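Local coordinates for protein serpin (Taeniopygia guttata, PDB 5HGC) that binds the steroid cortisol in a pocket of its serpin fold, and may inhibit serine proteases as members of this family generally do, at residues 212-217 with 263-268; 222-227 with 234-239; 271-276 with 355-360. All blocks are in the same frame, centred on the assembly; numbering follows the deposited sequence.

How the contacts relate
Contacts 2 and 3 are buried, whereas contact 1 is only partly so and carries exposed side chains. Contacts 1 and 2 are backbone-paired and meet where strand 211-217 runs beside strand 222-228; the salt bridge between Asp-213 and Arg-226 joins them. Strand 265-283 serves both contact 1 and contact 3, and strands 233-240 and 355-361 are neighbours that bring contact 2 against contact 3. The chemistry changes with place: contact 1 combines cation-pi and aromatic packing with polar side chains, contact 2 adds hydrogen bonds to cortisol, and contact 3 joins two strands that do not pair, across a gap spanned by rings and a thioether, with no hydrogen bond between its segments.

Contact 1 (212-217 with 263-268); sequences FDFYFD and HLFQRF
Over one face of the Phe-214 ring lies the guanidinium of Arg-267, whose CZ is 4.4 Å from the ring centroid of Phe-214 in a cation-pi contact; its NH1 comes nearest, 3.4 Å from Phe-214 CZ and offset toward the rim. The arginine chain is extended from CG to NE, so its CD rests on the same face as a CH-pi contact; an apolar shaft with a charged tip suits this partly exposed place. Phe-265 forms an offset edge-to-face pair instead: Phe-214 turns its edge, at CD1, toward the face of Phe-265, whose CZ is 3.7 Å away, planes 76° apart. Phe-265 takes the crowded first torsion (chi1 55°), and the two side chains leave the sheet side by side. At Tyr-215, His-263 lays its CB over the phenol face, and Leu-264 CD2 packs on Tyr-215 CB.

On the face that carries Asp-213, Gln-266 NE2 gives OD1 of Asp-213 a weak hydrogen bond of 3.2 Å. The firmer partner of that carboxylate is Arg-226, in a salt bridge with OD2.

Antiparallel pairing sets Phe-212 to Phe-214 against Phe-265 to Arg-267. Phe-212 with Arg-267 and Phe-214 with Phe-265 are hydrogen-bonded pairs, each with two bonds; Asp-213 with Gln-266 is the non-hydrogen-bonded pair between them. Helix 254-263 precedes strand 265-283, while strand 211-217 pairs along its other edge with strand 222-228 of serpin sheet B.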
loop_
_atom_site.group_PDB
_atom_site.type_symbol
_atom_site.label_atom_id
_atom_site.label_comp_id
_atom_site.label_asym_id
_atom_site.label_seq_id
_atom_site.Cartn_x
_atom_site.Cartn_y
_atom_site.Cartn_z
ATOM N N PHE A 212 1.739 -6.480 -24.268
ATOM C CA PHE A 212 1.885 -6.318 -22.838
ATOM C C PHE A 212 2.578 -7.506 -22.198
ATOM O O PHE A 212 2.433 -8.650 -22.671
ATOM C CB PHE A 212 0.516 -6.147 -22.227
ATOM C CG PHE A 212 -0.291 -5.070 -22.871
ATOM C CD1 PHE A 212 0.072 -3.722 -22.743
ATOM C CD2 PHE A 212 -1.418 -5.390 -23.607
ATOM C CE1 PHE A 212 -0.688 -2.724 -23.364
ATOM C CE2 PHE A 212 -2.203 -4.398 -24.203
ATOM C CZ PHE A 212 -1.830 -3.062 -24.105
ATOM N N ASP A 213 3.282 -7.256 -21.091
ATOM C CA ASP A 213 3.878 -8.304 -20.315
ATOM C C ASP A 213 2.765 -9.199 -19.860
ATOM O O ASP A 213 1.701 -8.733 -19.420
ATOM C CB ASP A 213 4.701 -7.732 -19.165
ATOM C CG ASP A 213 6.032 -7.095 -19.657
ATOM O OD1 ASP A 213 6.277 -7.013 -20.892
ATOM O OD2 ASP A 213 6.853 -6.650 -18.825
ATOM N N PHE A 214 2.991 -10.492 -20.053
ATOM C CA PHE A 214 1.978 -11.502 -19.815
ATOM C C PHE A 214 2.612 -12.761 -19.260
ATOM O O PHE A 214 3.758 -13.089 -19.606
ATOM C CB PHE A 214 1.266 -11.811 -21.121
ATOM C CG PHE A 214 0.295 -12.932 -21.012
ATOM C CD1 PHE A 214 0.717 -14.291 -21.204
ATOM C CD2 PHE A 214 -1.043 -12.672 -20.708
ATOM C CE1 PHE A 214 -0.183 -15.348 -21.038
ATOM C CE2 PHE A 214 -1.963 -13.731 -20.575
ATOM C CZ PHE A 214 -1.545 -15.056 -20.731
ATOM N N TYR A 215 1.874 -13.467 -18.403
ATOM C CA TYR A 215 2.269 -14.794 -17.952
ATOM C C TYR A 215 1.070 -15.493 -17.408
ATOM O O TYR A 215 0.269 -14.849 -16.745
ATOM C CB TYR A 215 3.322 -14.707 -16.854
ATOM C CG TYR A 215 3.728 -16.062 -16.297
ATOM C CD1 TYR A 215 4.425 -16.996 -17.089
ATOM C CD2 TYR A 215 3.394 -16.422 -14.980
ATOM C CE1 TYR A 215 4.774 -18.237 -16.583
ATOM C CE2 TYR A 215 3.745 -17.659 -14.489
ATOM C CZ TYR A 215 4.438 -18.550 -15.297
ATOM O OH TYR A 215 4.784 -19.770 -14.793
ATOM N N PHE A 216 0.933 -16.794 -17.693
ATOM C CA PHE A 216 -0.109 -17.632 -17.099
ATOM C C PHE A 216 0.592 -18.588 -16.162
ATOM O O PHE A 216 1.492 -19.242 -16.640
ATOM C CB PHE A 216 -0.869 -18.401 -18.220
ATOM C CG PHE A 216 -2.047 -19.236 -17.711
ATOM C CD1 PHE A 216 -3.310 -18.637 -17.427
ATOM C CD2 PHE A 216 -1.910 -20.631 -17.470
ATOM C CE1 PHE A 216 -4.407 -19.397 -16.919
ATOM C CE2 PHE A 216 -2.997 -21.373 -16.973
ATOM C CZ PHE A 216 -4.242 -20.757 -16.698
ATOM N N ASP A 217 0.270 -18.681 -14.851
ATOM C CA ASP A 217 0.633 -19.974 -14.161
ATOM C C ASP A 217 -0.476 -20.962 -13.992
ATOM O O ASP A 217 -1.589 -20.593 -13.548
ATOM C CB ASP A 217 1.478 -19.901 -12.867
ATOM C CG ASP A 217 0.908 -19.035 -11.843
ATOM O OD1 ASP A 217 -0.126 -18.439 -12.168
ATOM O OD2 ASP A 217 1.517 -18.904 -10.740
ATOM N N HIS A 263 9.215 -14.644 -15.621
ATOM C CA HIS A 263 8.585 -15.260 -16.779
ATOM C C HIS A 263 7.636 -14.413 -17.645
ATOM O O HIS A 263 7.024 -14.937 -18.570
ATOM C CB HIS A 263 7.867 -16.529 -16.321
ATOM C CG HIS A 263 8.796 -17.567 -15.787
ATOM N ND1 HIS A 263 8.737 -18.020 -14.487
ATOM C CD2 HIS A 263 9.845 -18.203 -16.368
ATOM C CE1 HIS A 263 9.702 -18.898 -14.293
ATOM N NE2 HIS A 263 10.398 -19.012 -15.413
ATOM N N LEU A 264 7.478 -13.131 -17.353
ATOM C CA LEU A 264 6.646 -12.265 -18.225
ATOM C C LEU A 264 7.298 -12.129 -19.578
ATOM O O LEU A 264 8.542 -12.069 -19.650
ATOM C CB LEU A 264 6.483 -10.857 -17.648
ATOM C CG LEU A 264 5.700 -10.809 -16.359
ATOM C CD1 LEU A 264 6.055 -9.467 -15.754
ATOM C CD2 LEU A 264 4.202 -10.993 -16.574
ATOM N N PHE A 265 6.485 -12.076 -20.626
ATOM C CA PHE A 265 6.967 -11.850 -22.009
ATOM C C PHE A 265 5.925 -11.006 -22.648
ATOM O O PHE A 265 4.736 -11.162 -22.340
ATOM C CB PHE A 265 7.143 -13.162 -22.790
ATOM C CG PHE A 265 5.885 -14.055 -22.839
ATOM C CD1 PHE A 265 5.547 -14.942 -21.738
ATOM C CD2 PHE A 265 5.040 -14.073 -24.002
ATOM C CE1 PHE A 265 4.400 -15.782 -21.799
ATOM C CE2 PHE A 265 3.897 -14.908 -24.053
ATOM C CZ PHE A 265 3.576 -15.755 -22.956
ATOM N N GLN A 266 6.359 -10.093 -23.514
ATOM C CA GLN A 266 5.443 -9.244 -24.298
ATOM C C GLN A 266 4.628 -10.110 -25.251
ATOM O O GLN A 266 5.196 -10.923 -25.963
ATOM C CB GLN A 266 6.220 -8.186 -25.069
ATOM C CG GLN A 266 6.993 -7.223 -24.181
ATOM C CD GLN A 266 6.599 -5.781 -24.357
ATOM O OE1 GLN A 266 7.165 -5.100 -25.206
ATOM N NE2 GLN A 266 5.648 -5.292 -23.539
ATOM N N ARG A 267 3.300 -9.971 -25.186
ATOM C CA ARG A 267 2.342 -10.682 -26.008
ATOM C C ARG A 267 1.363 -9.657 -26.568
ATOM O O ARG A 267 0.819 -8.823 -25.842
ATOM C CB ARG A 267 1.601 -11.674 -25.129
ATOM C CG ARG A 267 0.922 -12.840 -25.833
ATOM C CD ARG A 267 0.172 -13.662 -24.815
ATOM N NE ARG A 267 -0.441 -14.884 -25.359
ATOM C CZ ARG A 267 -1.612 -15.412 -24.947
ATOM N NH1 ARG A 267 -2.363 -14.828 -23.996
ATOM N NH2 ARG A 267 -2.061 -16.523 -25.516
ATOM N N PHE A 268 1.152 -9.672 -27.877
ATOM C CA PHE A 268 0.122 -8.814 -28.463
ATOM C C PHE A 268 -1.293 -9.361 -28.129
ATOM O O PHE A 268 -1.554 -10.585 -28.197
ATOM C CB PHE A 268 0.351 -8.717 -29.946
ATOM C CG PHE A 268 -0.526 -7.728 -30.629
ATOM C CD1 PHE A 268 -0.105 -6.393 -30.772
ATOM C CD2 PHE A 268 -1.763 -8.118 -31.142
ATOM C CE1 PHE A 268 -0.922 -5.456 -31.439
ATOM C CE2 PHE A 268 -2.584 -7.217 -31.785
ATOM C CZ PHE A 268 -2.177 -5.872 -31.937
#

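Contact 2 (222-227 with 234-239); sequences CTVVRL and TAFLVL. With HCY ((11alpha,14beta)-11,17,21-trihydroxypregn-4-ene-3,20-dione), chain B.
Arg-226 and cortisol form a tightly bonded corner. NH1 of Arg-226 donates to the C20 ketone oxygen, O4, at 2.8 Å, and NH2 of Arg-226 donates to the terminal hydroxyl O5 at 2.9 Å in an almost straight bond (174°). CG of Arg-226, anti to the backbone N, lies over one face of Phe-236, 4.1 Å from its ring centroid; bends at chi2 and chi3 then carry the guanidinium to Thr-234 and the steroid. NH1 also donates a hydrogen bond to Thr-234 OG1, a hydroxyl bonded to His-228 as well, and Asp-213 holds NE in a salt bridge that probably helps keep the buried arginine charged. Phe-236 turns its ring edge to O4, CE1 nearest.

The backbone behind is an antiparallel beta hairpin of serpin sheet B; the Leu-237 N to Val-225 O bond is 2.7 Å. Apolar side chains pack on both faces: Val-224 CG1 touches Phe-236 CD2 on one, and Leu-227 CD1 meets Leu-237 CD1 on the other at 3.9 Å.

At the far end Thr-223 and Leu-239 still exchange two firm backbone bonds, but the side-chain side is looser: Thr-223 is partly exposed, and a water lies 3.3 Å from its OG1 while donating only weakly to Leu-239 O.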
loop_
_atom_site.group_PDB
_atom_site.type_symbol
_atom_site.label_atom_id
_atom_site.label_comp_id
_atom_site.label_asym_id
_atom_site.label_seq_id
_atom_site.Cartn_x
_atom_site.Cartn_y
_atom_site.Cartn_z
ATOM N N CYS A 222 -3.939 -18.441 -12.836
ATOM C CA CYS A 222 -3.930 -16.977 -12.863
ATOM C C CYS A 222 -3.397 -16.454 -14.149
ATOM O O CYS A 222 -2.306 -16.858 -14.568
ATOM C CB CYS A 222 -2.903 -16.467 -11.854
ATOM S SG CYS A 222 -3.502 -16.544 -10.221
ATOM N N THR A 223 -4.071 -15.469 -14.705
ATOM C CA THR A 223 -3.498 -14.724 -15.794
ATOM C C THR A 223 -2.854 -13.513 -15.166
ATOM O O THR A 223 -3.472 -12.878 -14.368
ATOM C CB THR A 223 -4.591 -14.350 -16.791
ATOM O OG1 THR A 223 -5.163 -15.556 -17.298
ATOM C CG2 THR A 223 -4.038 -13.574 -17.940
ATOM N N VAL A 224 -1.600 -13.222 -15.523
ATOM C CA VAL A 224 -0.857 -12.055 -15.045
ATOM C C VAL A 224 -0.609 -11.111 -16.208
ATOM O O VAL A 224 -0.030 -11.532 -17.203
ATOM C CB VAL A 224 0.499 -12.457 -14.406
ATOM C CG1 VAL A 224 1.231 -11.224 -13.813
ATOM C CG2 VAL A 224 0.286 -13.549 -13.345
ATOM N N VAL A 225 -1.036 -9.851 -16.084
ATOM C CA VAL A 225 -0.691 -8.837 -17.045
ATOM C C VAL A 225 -0.000 -7.705 -16.298
ATOM O O VAL A 225 -0.484 -7.246 -15.241
ATOM C CB VAL A 225 -1.933 -8.333 -17.808
ATOM C CG1 VAL A 225 -1.587 -7.188 -18.727
ATOM C CG2 VAL A 225 -2.533 -9.470 -18.652
ATOM N N ARG A 226 1.130 -7.252 -16.835
ATOM C CA ARG A 226 1.868 -6.178 -16.213
ATOM C C ARG A 226 1.956 -4.936 -17.114
ATOM O O ARG A 226 2.392 -5.025 -18.256
ATOM C CB ARG A 226 3.256 -6.665 -15.818
ATOM C CG ARG A 226 4.084 -5.589 -15.152
ATOM C CD ARG A 226 4.943 -4.902 -16.195
ATOM N NE ARG A 226 6.174 -5.668 -16.359
ATOM C CZ ARG A 226 7.110 -5.775 -15.427
ATOM N NH1 ARG A 226 6.979 -5.126 -14.251
ATOM N NH2 ARG A 226 8.161 -6.531 -15.651
ATOM N N LEU A 227 1.569 -3.786 -16.569
ATOM C CA LEU A 227 1.480 -2.521 -17.294
ATOM C C LEU A 227 2.380 -1.548 -16.596
ATOM O O LEU A 227 2.315 -1.456 -15.367
ATOM C CB LEU A 227 0.036 -1.975 -17.275
ATOM C CG LEU A 227 -1.036 -2.769 -18.039
ATOM C CD1 LEU A 227 -2.331 -1.973 -18.188
ATOM C CD2 LEU A 227 -0.461 -3.151 -19.403
ATOM N N THR A 234 5.044 0.287 -11.546
ATOM C CA THR A 234 4.502 -0.702 -12.458
ATOM C C THR A 234 3.315 -1.414 -11.798
ATOM O O THR A 234 3.277 -1.546 -10.575
ATOM C CB THR A 234 5.639 -1.692 -12.857
ATOM O OG1 THR A 234 5.225 -2.473 -13.983
ATOM C CG2 THR A 234 6.088 -2.595 -11.669
ATOM N N ALA A 235 2.335 -1.843 -12.593
ATOM C CA ALA A 235 1.166 -2.557 -12.043
ATOM C C ALA A 235 1.059 -4.003 -12.544
ATOM O O ALA A 235 1.072 -4.222 -13.753
ATOM C CB ALA A 235 -0.086 -1.777 -12.337
ATOM N N PHE A 236 1.010 -4.976 -11.635
ATOM C CA PHE A 236 0.679 -6.415 -11.958
ATOM C C PHE A 236 -0.797 -6.645 -11.737
ATOM O O PHE A 236 -1.295 -6.382 -10.641
ATOM C CB PHE A 236 1.408 -7.394 -11.041
ATOM C CG PHE A 236 2.883 -7.535 -11.343
ATOM C CD1 PHE A 236 3.763 -6.396 -11.288
ATOM C CD2 PHE A 236 3.430 -8.799 -11.638
ATOM C CE1 PHE A 236 5.142 -6.521 -11.544
ATOM C CE2 PHE A 236 4.810 -8.928 -11.900
ATOM C CZ PHE A 236 5.664 -7.798 -11.842
ATOM N N LEU A 237 -1.504 -7.088 -12.780
ATOM C CA LEU A 237 -2.953 -7.257 -12.722
ATOM C C LEU A 237 -3.144 -8.750 -12.799
ATOM O O LEU A 237 -2.723 -9.377 -13.785
ATOM C CB LEU A 237 -3.601 -6.559 -13.895
ATOM C CG LEU A 237 -2.964 -5.221 -14.265
ATOM C CD1 LEU A 237 -3.502 -4.698 -15.607
ATOM C CD2 LEU A 237 -3.198 -4.207 -13.139
ATOM N N VAL A 238 -3.739 -9.319 -11.753
ATOM C CA VAL A 238 -3.777 -10.768 -11.564
ATOM C C VAL A 238 -5.217 -11.211 -11.561
ATOM O O VAL A 238 -6.003 -10.824 -10.695
ATOM C CB VAL A 238 -3.129 -11.189 -10.250
ATOM C CG1 VAL A 238 -3.095 -12.723 -10.116
ATOM C CG2 VAL A 238 -1.747 -10.597 -10.157
ATOM N N LEU A 239 -5.554 -12.007 -12.561
ATOM C CA LEU A 239 -6.925 -12.482 -12.820
ATOM C C LEU A 239 -6.921 -13.967 -12.508
ATOM O O LEU A 239 -6.409 -14.716 -13.329
ATOM C CB LEU A 239 -7.291 -12.256 -14.277
ATOM C CG LEU A 239 -8.733 -12.494 -14.668
ATOM C CD1 LEU A 239 -9.662 -11.602 -13.855
ATOM C CD2 LEU A 239 -8.896 -12.202 -16.138
HETATM C C1 HCY B . 12.042 -10.093 -5.866
HETATM C C2 HCY B . 12.427 -10.869 -4.609
HETATM C C3 HCY B . 12.279 -10.031 -3.360
HETATM C C4 HCY B . 11.514 -8.761 -3.385
HETATM C C5 HCY B . 10.676 -8.514 -4.399
HETATM C C6 HCY B . 9.576 -7.492 -4.209
HETATM C C7 HCY B . 9.533 -6.528 -5.416
HETATM C C8 HCY B . 9.664 -7.175 -6.800
HETATM C C9 HCY B . 10.875 -8.133 -6.824
HETATM C C10 HCY B . 10.788 -9.231 -5.739
HETATM C C12 HCY B . 11.278 -7.548 -9.369
HETATM C C11 HCY B . 11.295 -8.618 -8.256
HETATM C C13 HCY B . 10.001 -6.657 -9.296
HETATM C C14 HCY B . 9.870 -6.123 -7.868
HETATM C C15 HCY B . 8.952 -4.929 -7.982
HETATM C C16 HCY B . 9.249 -4.315 -9.343
HETATM C C17 HCY B . 10.115 -5.344 -10.113
HETATM C C18 HCY B . 8.707 -7.393 -9.753
HETATM C C19 HCY B . 9.543 -10.140 -5.827
HETATM C C20 HCY B . 9.750 -5.444 -11.583
HETATM C C21 HCY B . 10.815 -5.725 -12.623
HETATM O O1 HCY B . 12.740 -10.448 -2.316
HETATM O O2 HCY B . 10.326 -9.623 -8.570
HETATM O O3 HCY B . 11.484 -4.879 -10.152
HETATM O O4 HCY B . 8.594 -5.303 -11.951
HETATM O O5 HCY B . 10.160 -6.602 -13.537
HETATM O O HOH W 1 -7.966 -16.395 -15.867
#

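Contact 3 (271-276 with 355-360); sequences LYFPKF and FLMLIF. With HCY ((11alpha,14beta)-11,17,21-trihydroxypregn-4-ene-3,20-dione), chain B.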
loop_
_atom_site.group_PDB
_atom_site.type_symbol
_atom_site.label_atom_id
_atom_site.label_comp_id
_atom_site.label_asym_id
_atom_site.label_seq_id
_atom_site.Cartn_x
_atom_site.Cartn_y
_atom_site.Cartn_z
ATOM N N LEU A 271 -6.894 -6.056 -24.549
ATOM C CA LEU A 271 -6.890 -5.883 -23.092
ATOM C C LEU A 271 -8.076 -5.041 -22.707
ATOM O O LEU A 271 -8.281 -3.934 -23.262
ATOM C CB LEU A 271 -5.580 -5.293 -22.554
ATOM C CG LEU A 271 -5.450 -5.256 -21.021
ATOM C CD1 LEU A 271 -5.530 -6.612 -20.309
ATOM C CD2 LEU A 271 -4.153 -4.518 -20.660
ATOM N N TYR A 272 -8.858 -5.611 -21.793
ATOM C CA TYR A 272 -9.993 -4.971 -21.229
ATOM C C TYR A 272 -9.751 -4.862 -19.739
ATOM O O TYR A 272 -9.496 -5.863 -19.046
ATOM C CB TYR A 272 -11.266 -5.764 -21.513
ATOM C CG TYR A 272 -11.718 -5.696 -22.943
ATOM C CD1 TYR A 272 -12.567 -4.671 -23.381
ATOM C CD2 TYR A 272 -11.312 -6.664 -23.863
ATOM C CE1 TYR A 272 -12.986 -4.603 -24.701
ATOM C CE2 TYR A 272 -11.725 -6.608 -25.174
ATOM C CZ TYR A 272 -12.559 -5.578 -25.587
ATOM O OH TYR A 272 -12.928 -5.513 -26.904
ATOM N N PHE A 273 -9.823 -3.637 -19.244
ATOM C CA PHE A 273 -9.497 -3.370 -17.843
ATOM C C PHE A 273 -10.371 -2.272 -17.301
ATOM O O PHE A 273 -10.526 -1.279 -17.959
ATOM C CB PHE A 273 -8.021 -3.028 -17.658
ATOM C CG PHE A 273 -7.604 -3.042 -16.228
ATOM C CD1 PHE A 273 -7.532 -4.238 -15.534
ATOM C CD2 PHE A 273 -7.349 -1.853 -15.553
ATOM C CE1 PHE A 273 -7.174 -4.279 -14.199
ATOM C CE2 PHE A 273 -6.994 -1.864 -14.195
ATOM C CZ PHE A 273 -6.904 -3.087 -13.514
ATOM N N PRO A 274 -10.971 -2.449 -16.116
ATOM C CA PRO A 274 -11.938 -1.411 -15.693
ATOM C C PRO A 274 -11.309 -0.014 -15.334
ATOM O O PRO A 274 -10.216 0.036 -14.779
ATOM C CB PRO A 274 -12.594 -2.036 -14.467
ATOM C CG PRO A 274 -11.621 -3.018 -13.948
ATOM C CD PRO A 274 -10.902 -3.560 -15.148
ATOM N N LYS A 275 -11.962 1.077 -15.747
ATOM C CA LYS A 275 -11.768 2.389 -15.161
ATOM C C LYS A 275 -12.495 2.386 -13.829
ATOM O O LYS A 275 -13.698 2.220 -13.794
ATOM C CB LYS A 275 -12.342 3.479 -16.058
ATOM C CG LYS A 275 -12.351 4.868 -15.423
ATOM C CD LYS A 275 -12.941 5.947 -16.326
ATOM C CE LYS A 275 -13.613 7.047 -15.505
ATOM N NZ LYS A 275 -14.012 8.162 -16.397
ATOM N N PHE A 276 -11.761 2.590 -12.739
ATOM C CA PHE A 276 -12.324 2.590 -11.388
ATOM C C PHE A 276 -11.448 3.371 -10.340
ATOM O O PHE A 276 -10.322 3.833 -10.631
ATOM C CB PHE A 276 -12.534 1.144 -10.955
ATOM C CG PHE A 276 -11.270 0.464 -10.503
ATOM C CD1 PHE A 276 -10.320 0.056 -11.429
ATOM C CD2 PHE A 276 -11.007 0.257 -9.133
ATOM C CE1 PHE A 276 -9.134 -0.556 -11.033
ATOM C CE2 PHE A 276 -9.827 -0.393 -8.730
ATOM C CZ PHE A 276 -8.890 -0.793 -9.678
ATOM N N PHE A 355 -10.115 -9.641 -9.255
ATOM C CA PHE A 355 -8.678 -9.666 -9.574
ATOM C C PHE A 355 -7.844 -8.920 -8.536
ATOM O O PHE A 355 -8.372 -8.095 -7.806
ATOM C CB PHE A 355 -8.476 -9.020 -10.934
ATOM C CG PHE A 355 -8.874 -7.563 -10.988
ATOM C CD1 PHE A 355 -10.211 -7.190 -11.232
ATOM C CD2 PHE A 355 -7.882 -6.542 -10.846
ATOM C CE1 PHE A 355 -10.579 -5.859 -11.276
ATOM C CE2 PHE A 355 -8.244 -5.205 -10.961
ATOM C CZ PHE A 355 -9.591 -4.863 -11.166
ATOM N N LEU A 356 -6.551 -9.190 -8.496
ATOM C CA LEU A 356 -5.625 -8.416 -7.726
ATOM C C LEU A 356 -4.983 -7.346 -8.579
ATOM O O LEU A 356 -4.744 -7.555 -9.799
ATOM C CB LEU A 356 -4.530 -9.297 -7.159
ATOM C CG LEU A 356 -4.971 -10.544 -6.400
ATOM C CD1 LEU A 356 -3.758 -11.155 -5.718
ATOM C CD2 LEU A 356 -6.037 -10.211 -5.378
ATOM N N MET A 357 -4.723 -6.188 -7.946
ATOM C CA MET A 357 -3.851 -5.177 -8.535
ATOM C C MET A 357 -2.663 -4.871 -7.570
ATOM O O MET A 357 -2.869 -4.450 -6.393
ATOM C CB MET A 357 -4.632 -3.948 -8.900
ATOM C CG MET A 357 -3.723 -2.916 -9.515
ATOM S SD MET A 357 -4.780 -1.634 -10.191
ATOM C CE MET A 357 -3.713 -0.640 -11.246
ATOM N N LEU A 358 -1.432 -5.132 -8.033
ATOM C CA LEU A 358 -0.264 -4.954 -7.169
ATOM C C LEU A 358 0.636 -3.903 -7.812
ATOM O O LEU A 358 1.053 -4.051 -8.977
ATOM C CB LEU A 358 0.493 -6.257 -6.932
ATOM C CG LEU A 358 -0.368 -7.512 -6.743
ATOM C CD1 LEU A 358 0.524 -8.736 -6.726
ATOM C CD2 LEU A 358 -1.207 -7.434 -5.475
ATOM N N ILE A 359 0.902 -2.818 -7.083
ATOM C CA ILE A 359 1.645 -1.715 -7.674
ATOM C C ILE A 359 2.962 -1.652 -6.993
ATOM O O ILE A 359 3.005 -1.624 -5.774
ATOM C CB ILE A 359 0.886 -0.412 -7.563
ATOM C CG1 ILE A 359 -0.492 -0.582 -8.250
ATOM C CG2 ILE A 359 1.710 0.709 -8.147
ATOM C CD1 ILE A 359 -1.524 0.525 -8.023
ATOM N N PHE A 360 4.028 -1.667 -7.782
ATOM C CA PHE A 360 5.403 -1.630 -7.260
ATOM C C PHE A 360 6.201 -0.433 -7.817
ATOM O O PHE A 360 5.873 0.130 -8.924
ATOM C CB PHE A 360 6.196 -2.887 -7.615
ATOM C CG PHE A 360 5.525 -4.185 -7.236
ATOM C CD1 PHE A 360 4.641 -4.831 -8.141
ATOM C CD2 PHE A 360 5.780 -4.783 -5.990
ATOM C CE1 PHE A 360 4.024 -6.028 -7.811
ATOM C CE2 PHE A 360 5.161 -5.981 -5.669
ATOM C CZ PHE A 360 4.288 -6.608 -6.582
HETATM C C1 HCY B . 12.042 -10.093 -5.866
HETATM C C2 HCY B . 12.427 -10.869 -4.609
HETATM C C3 HCY B . 12.279 -10.031 -3.360
HETATM C C4 HCY B . 11.514 -8.761 -3.385
HETATM C C5 HCY B . 10.676 -8.514 -4.399
HETATM C C6 HCY B . 9.576 -7.492 -4.209
HETATM C C7 HCY B . 9.533 -6.528 -5.416
HETATM C C8 HCY B . 9.664 -7.175 -6.800
HETATM C C9 HCY B . 10.875 -8.133 -6.824
HETATM C C10 HCY B . 10.788 -9.231 -5.739
HETATM C C12 HCY B . 11.278 -7.548 -9.369
HETATM C C11 HCY B . 11.295 -8.618 -8.256
HETATM C C13 HCY B . 10.001 -6.657 -9.296
HETATM C C14 HCY B . 9.870 -6.123 -7.868
HETATM C C15 HCY B . 8.952 -4.929 -7.982
HETATM C C16 HCY B . 9.249 -4.315 -9.343
HETATM C C17 HCY B . 10.115 -5.344 -10.113
HETATM C C18 HCY B . 8.707 -7.393 -9.753
HETATM C C19 HCY B . 9.543 -10.140 -5.827
HETATM C C20 HCY B . 9.750 -5.444 -11.583
HETATM C C21 HCY B . 10.815 -5.725 -12.623
HETATM O O1 HCY B . 12.740 -10.448 -2.316
HETATM O O2 HCY B . 10.326 -9.623 -8.570
HETATM O O3 HCY B . 11.484 -4.879 -10.152
HETATM O O4 HCY B . 8.594 -5.303 -11.951
HETATM O O5 HCY B . 10.160 -6.602 -13.537
#
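Aromatic packing carries most of this contact. Phe-273 turns its edge toward the face of Phe-355 in an offset edge-to-face pair, the ring centroids 5.3 Å apart and the planes at 66°. The closest touch is between Phe-273 CE1 and Phe-355 CE2, at 3.5 Å. Phe-273 reaches inward with CG anti to the backbone N (chi1 -168°). Phe-355 takes the crowded position between backbone N and carbonyl carbon (chi1 63°), which brings its face to the edge of Phe-273 and its tip to Pro-274; a long, flat side chain suits a gap between distant backbones. Phe-276 CE1 lies at the edge of the Phe-355 ring, 4.3 Å from CZ of Phe-355. Phe-351 meets the rings of Phe-273 and Phe-355 edge-to-face, extending the cluster.

Met-aromatic contacts form a second group. The Met-357 chain is fully extended and delivers SD to the edges of two rings, those of Phe-273 and Phe-276, 5.5 Å from the centroid of each. An unbranched thioether is slim and flexible enough to lie between them.

A proline-ring contact completes the set. Pro-274 CG meets Phe-355 CZ tip to tip at 3.9 Å, while Pro-274 CD sits over one face of Phe-273, near its rim. An alanine in place of Phe-355 would remove the ring that touches Phe-273, Pro-274 and Phe-276, and would probably loosen the packing between the two strands.

At the other end of 355-360, Phe-360 belongs to the cortisol pocket, its CB 3.4 Å from steroid C15.

Strand 265-283 passes from sheet C into sheet A of the serpin fold, and 355-361 belongs to sheet B. Their local axes lie 11.1 Å apart, so side chains must span the gap. No hydrogen bond links the segments; the join depends on the shapes of buried apolar groups rather than on directional polar bonds.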